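Local structure of porin (Rhodobacter capsulatus, 2POR) at residues M10-N15 with W19-R24. The protein forms homotrimers of beta-barrel channels in the bacterial outer membrane that let small hydrophilic solutes of up to about 0.6 kDa diffuse passively. Sequence-based numbering, arbitrary orientation.
With CA (calcium ion), chain D; C8E ((hydroxyethyloxy)tri(ethyloxy)octane), chain F.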
loop_
_atom_site.group_PDB
_atom_site.type_symbol
_atom_site.label_atom_id
_atom_site.label_comp_id
_atom_site.label_asym_id
_atom_site.label_seq_id
_atom_site.Cartn_x
_atom_site.Cartn_y
_atom_site.Cartn_z
ATOM N N MET A 10 -13.903 5.634 -14.961
ATOM C CA MET A 10 -15.173 5.102 -14.469
ATOM C C MET A 10 -16.113 4.957 -15.645
ATOM O O MET A 10 -15.975 5.676 -16.638
ATOM C CB MET A 10 -15.814 5.975 -13.390
ATOM C CG MET A 10 -16.332 7.315 -13.821
ATOM S SD MET A 10 -17.203 8.068 -12.450
ATOM C CE MET A 10 -17.157 9.636 -13.223
ATOM N N GLY A 11 -16.993 3.945 -15.671
ATOM C CA GLY A 11 -17.867 3.738 -16.818
ATOM C C GLY A 11 -18.490 2.378 -16.671
ATOM O O GLY A 11 -18.615 1.894 -15.538
ATOM N N VAL A 12 -18.860 1.774 -17.785
ATOM C CA VAL A 12 -19.508 0.439 -17.838
ATOM C C VAL A 12 -18.772 -0.454 -18.798
ATOM O O VAL A 12 -18.251 0.019 -19.813
ATOM C CB VAL A 12 -20.995 0.511 -18.283
ATOM C CG1 VAL A 12 -21.754 1.105 -17.110
ATOM C CG2 VAL A 12 -21.215 1.346 -19.536
ATOM N N MET A 13 -18.604 -1.738 -18.463
ATOM C CA MET A 13 -17.812 -2.629 -19.283
ATOM C C MET A 13 -18.694 -3.872 -19.521
ATOM O O MET A 13 -19.379 -4.322 -18.596
ATOM C CB MET A 13 -16.518 -2.983 -18.519
ATOM C CG MET A 13 -15.634 -4.026 -19.231
ATOM S SD MET A 13 -16.178 -5.752 -19.022
ATOM C CE MET A 13 -15.968 -5.820 -17.268
ATOM N N TYR A 14 -18.675 -4.445 -20.703
ATOM C CA TYR A 14 -19.511 -5.575 -21.096
ATOM C C TYR A 14 -18.567 -6.742 -21.227
ATOM O O TYR A 14 -17.676 -6.677 -22.081
ATOM C CB TYR A 14 -20.126 -5.294 -22.423
ATOM C CG TYR A 14 -21.050 -6.392 -22.882
ATOM C CD1 TYR A 14 -22.282 -6.498 -22.258
ATOM C CD2 TYR A 14 -20.671 -7.210 -23.932
ATOM C CE1 TYR A 14 -23.180 -7.442 -22.700
ATOM C CE2 TYR A 14 -21.567 -8.159 -24.380
ATOM C CZ TYR A 14 -22.810 -8.259 -23.759
ATOM O OH TYR A 14 -23.717 -9.207 -24.209
ATOM N N ASN A 15 -18.752 -7.830 -20.465
ATOM C CA ASN A 15 -17.788 -8.943 -20.459
ATOM C C ASN A 15 -18.046 -10.040 -21.499
ATOM O O ASN A 15 -17.382 -11.081 -21.552
ATOM C CB ASN A 15 -17.737 -9.597 -19.050
ATOM C CG ASN A 15 -19.072 -10.182 -18.598
ATOM O OD1 ASN A 15 -19.976 -10.389 -19.410
ATOM N ND2 ASN A 15 -19.350 -10.358 -17.318
ATOM N N TRP A 19 -23.139 -6.402 -18.488
ATOM C CA TRP A 19 -22.540 -5.109 -18.189
ATOM C C TRP A 19 -22.191 -5.067 -16.702
ATOM O O TRP A 19 -22.920 -5.641 -15.884
ATOM C CB TRP A 19 -23.523 -3.961 -18.500
ATOM C CG TRP A 19 -23.662 -3.734 -19.992
ATOM C CD1 TRP A 19 -24.703 -4.275 -20.694
ATOM C CD2 TRP A 19 -22.788 -3.035 -20.788
ATOM N NE1 TRP A 19 -24.483 -3.924 -21.942
ATOM C CE2 TRP A 19 -23.360 -3.193 -22.039
ATOM C CE3 TRP A 19 -21.619 -2.310 -20.633
ATOM C CZ2 TRP A 19 -22.777 -2.634 -23.151
ATOM C CZ3 TRP A 19 -21.031 -1.750 -21.751
ATOM C CH2 TRP A 19 -21.610 -1.911 -22.993
ATOM N N ASN A 20 -21.080 -4.436 -16.318
ATOM C CA ASN A 20 -20.730 -4.203 -14.935
ATOM C C ASN A 20 -20.166 -2.794 -14.818
ATOM O O ASN A 20 -19.558 -2.316 -15.786
ATOM C CB ASN A 20 -19.638 -5.134 -14.450
ATOM C CG ASN A 20 -20.174 -6.440 -13.865
ATOM O OD1 ASN A 20 -20.547 -6.504 -12.683
ATOM N ND2 ASN A 20 -20.086 -7.454 -14.705
ATOM N N PHE A 21 -20.308 -2.168 -13.659
ATOM C CA PHE A 21 -19.600 -0.913 -13.359
ATOM C C PHE A 21 -18.111 -1.253 -13.244
ATOM O O PHE A 21 -17.761 -2.319 -12.717
ATOM C CB PHE A 21 -20.069 -0.308 -12.019
ATOM C CG PHE A 21 -21.531 0.127 -11.873
ATOM C CD1 PHE A 21 -22.305 0.459 -12.975
ATOM C CD2 PHE A 21 -22.056 0.179 -10.596
ATOM C CE1 PHE A 21 -23.607 0.835 -12.761
ATOM C CE2 PHE A 21 -23.366 0.562 -10.404
ATOM C CZ PHE A 21 -24.131 0.886 -11.490
ATOM N N SER A 22 -17.186 -0.418 -13.735
ATOM C CA SER A 22 -15.765 -0.669 -13.638
ATOM C C SER A 22 -15.077 0.685 -13.402
ATOM O O SER A 22 -15.258 1.609 -14.192
ATOM C CB SER A 22 -15.286 -1.285 -14.907
ATOM O OG SER A 22 -13.952 -1.717 -14.731
ATOM N N SER A 23 -14.319 0.858 -12.333
ATOM C CA SER A 23 -13.663 2.121 -12.032
ATOM C C SER A 23 -12.364 1.888 -11.282
ATOM O O SER A 23 -12.130 0.772 -10.800
ATOM C CB SER A 23 -14.640 2.957 -11.226
ATOM O OG SER A 23 -14.953 2.464 -9.941
ATOM N N ARG A 24 -11.426 2.827 -11.209
ATOM C CA ARG A 24 -10.213 2.698 -10.423
ATOM C C ARG A 24 -9.583 4.086 -10.300
ATOM O O ARG A 24 -9.949 4.975 -11.068
ATOM C CB ARG A 24 -9.156 1.825 -11.073
ATOM C CG ARG A 24 -8.475 2.263 -12.306
ATOM C CD ARG A 24 -7.323 1.379 -12.566
ATOM N NE ARG A 24 -6.659 1.928 -13.744
ATOM C CZ ARG A 24 -5.776 1.312 -14.520
ATOM N NH1 ARG A 24 -5.390 0.055 -14.332
ATOM N NH2 ARG A 24 -5.185 2.024 -15.476
HETATM CA CA CA D . -20.224 -5.845 -10.626
HETATM C C1 C8E F . -16.690 2.047 -31.222
HETATM C C2 C8E F . -16.649 2.774 -29.863
HETATM C C3 C8E F . -17.915 2.691 -28.995
HETATM C C4 C8E F . -18.179 1.375 -28.252
HETATM C C5 C8E F . -19.409 1.609 -27.384
HETATM C C6 C8E F . -19.959 0.349 -26.745
HETATM C C7 C8E F . -21.444 0.521 -26.377
HETATM C C8 C8E F . -21.726 1.136 -24.998
HETATM O O9 C8E F . -23.002 1.775 -24.733
HETATM C C10 C8E F . -24.020 1.027 -24.023
HETATM C C11 C8E F . -24.356 1.234 -22.533
HETATM O O12 C8E F . -25.615 0.691 -22.092
HETATM C C13 C8E F . -25.549 -0.519 -21.310
HETATM C C14 C8E F . -26.306 -0.696 -19.971
HETATM O O15 C8E F . -25.873 -0.116 -18.720
HETATM C C16 C8E F . -25.684 -1.102 -17.692
HETATM C C17 C8E F . -25.586 -0.671 -16.237
HETATM O O18 C8E F . -25.404 -1.658 -15.225
HETATM C C19 C8E F . -26.441 -1.541 -14.249
HETATM C C20 C8E F . -27.563 -2.575 -14.251
HETATM O O21 C8E F . -28.624 -2.289 -13.340
HETATM O O HOH W 1 -18.939 -6.987 -17.444
HETATM O O HOH W 2 -18.371 -4.466 -11.046
#
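The indole of W19 lies between Y14 and a detergent molecule. Y14 covers one face, its CB sitting almost on the normal of the W19 six-membered ring, 3.5 Å from the centroid in a CH-pi contact, and its CD1 reaching W19 NE1 at 3.4 Å; the two rings meet obliquely, planes 48° apart. C13 of the detergent rests on the opposite face, 3.5 Å from W19 CE2, and V12 C lies in plane at the indole's edge. With CG beside the backbone N (chi1 -74°), the indole folds back over the neighbouring strand, where W19 CE3 meets V12 CB at 3.7 Å. Were the indole cut back to an alanine, Y14 and V12 would probably lose this shared cover and the detergent its flat surface. V12 CG1 approaches the edge of the F21 ring. M13 and N20 form a hydrogen-bonded antiparallel pair, M13 N to N20 O at 2.9 Å. On the other sheet face, N20, whose main polar partner is T142 of a neighbouring subunit, binds calcium through OD1 at 2.2 Å, as do a water held by F21 O and N116, D136, K138 and G140 of that subunit. The pair belongs to the first hairpin of the 16-stranded porin barrel, aromatic toward detergent and polar at the trimer interface.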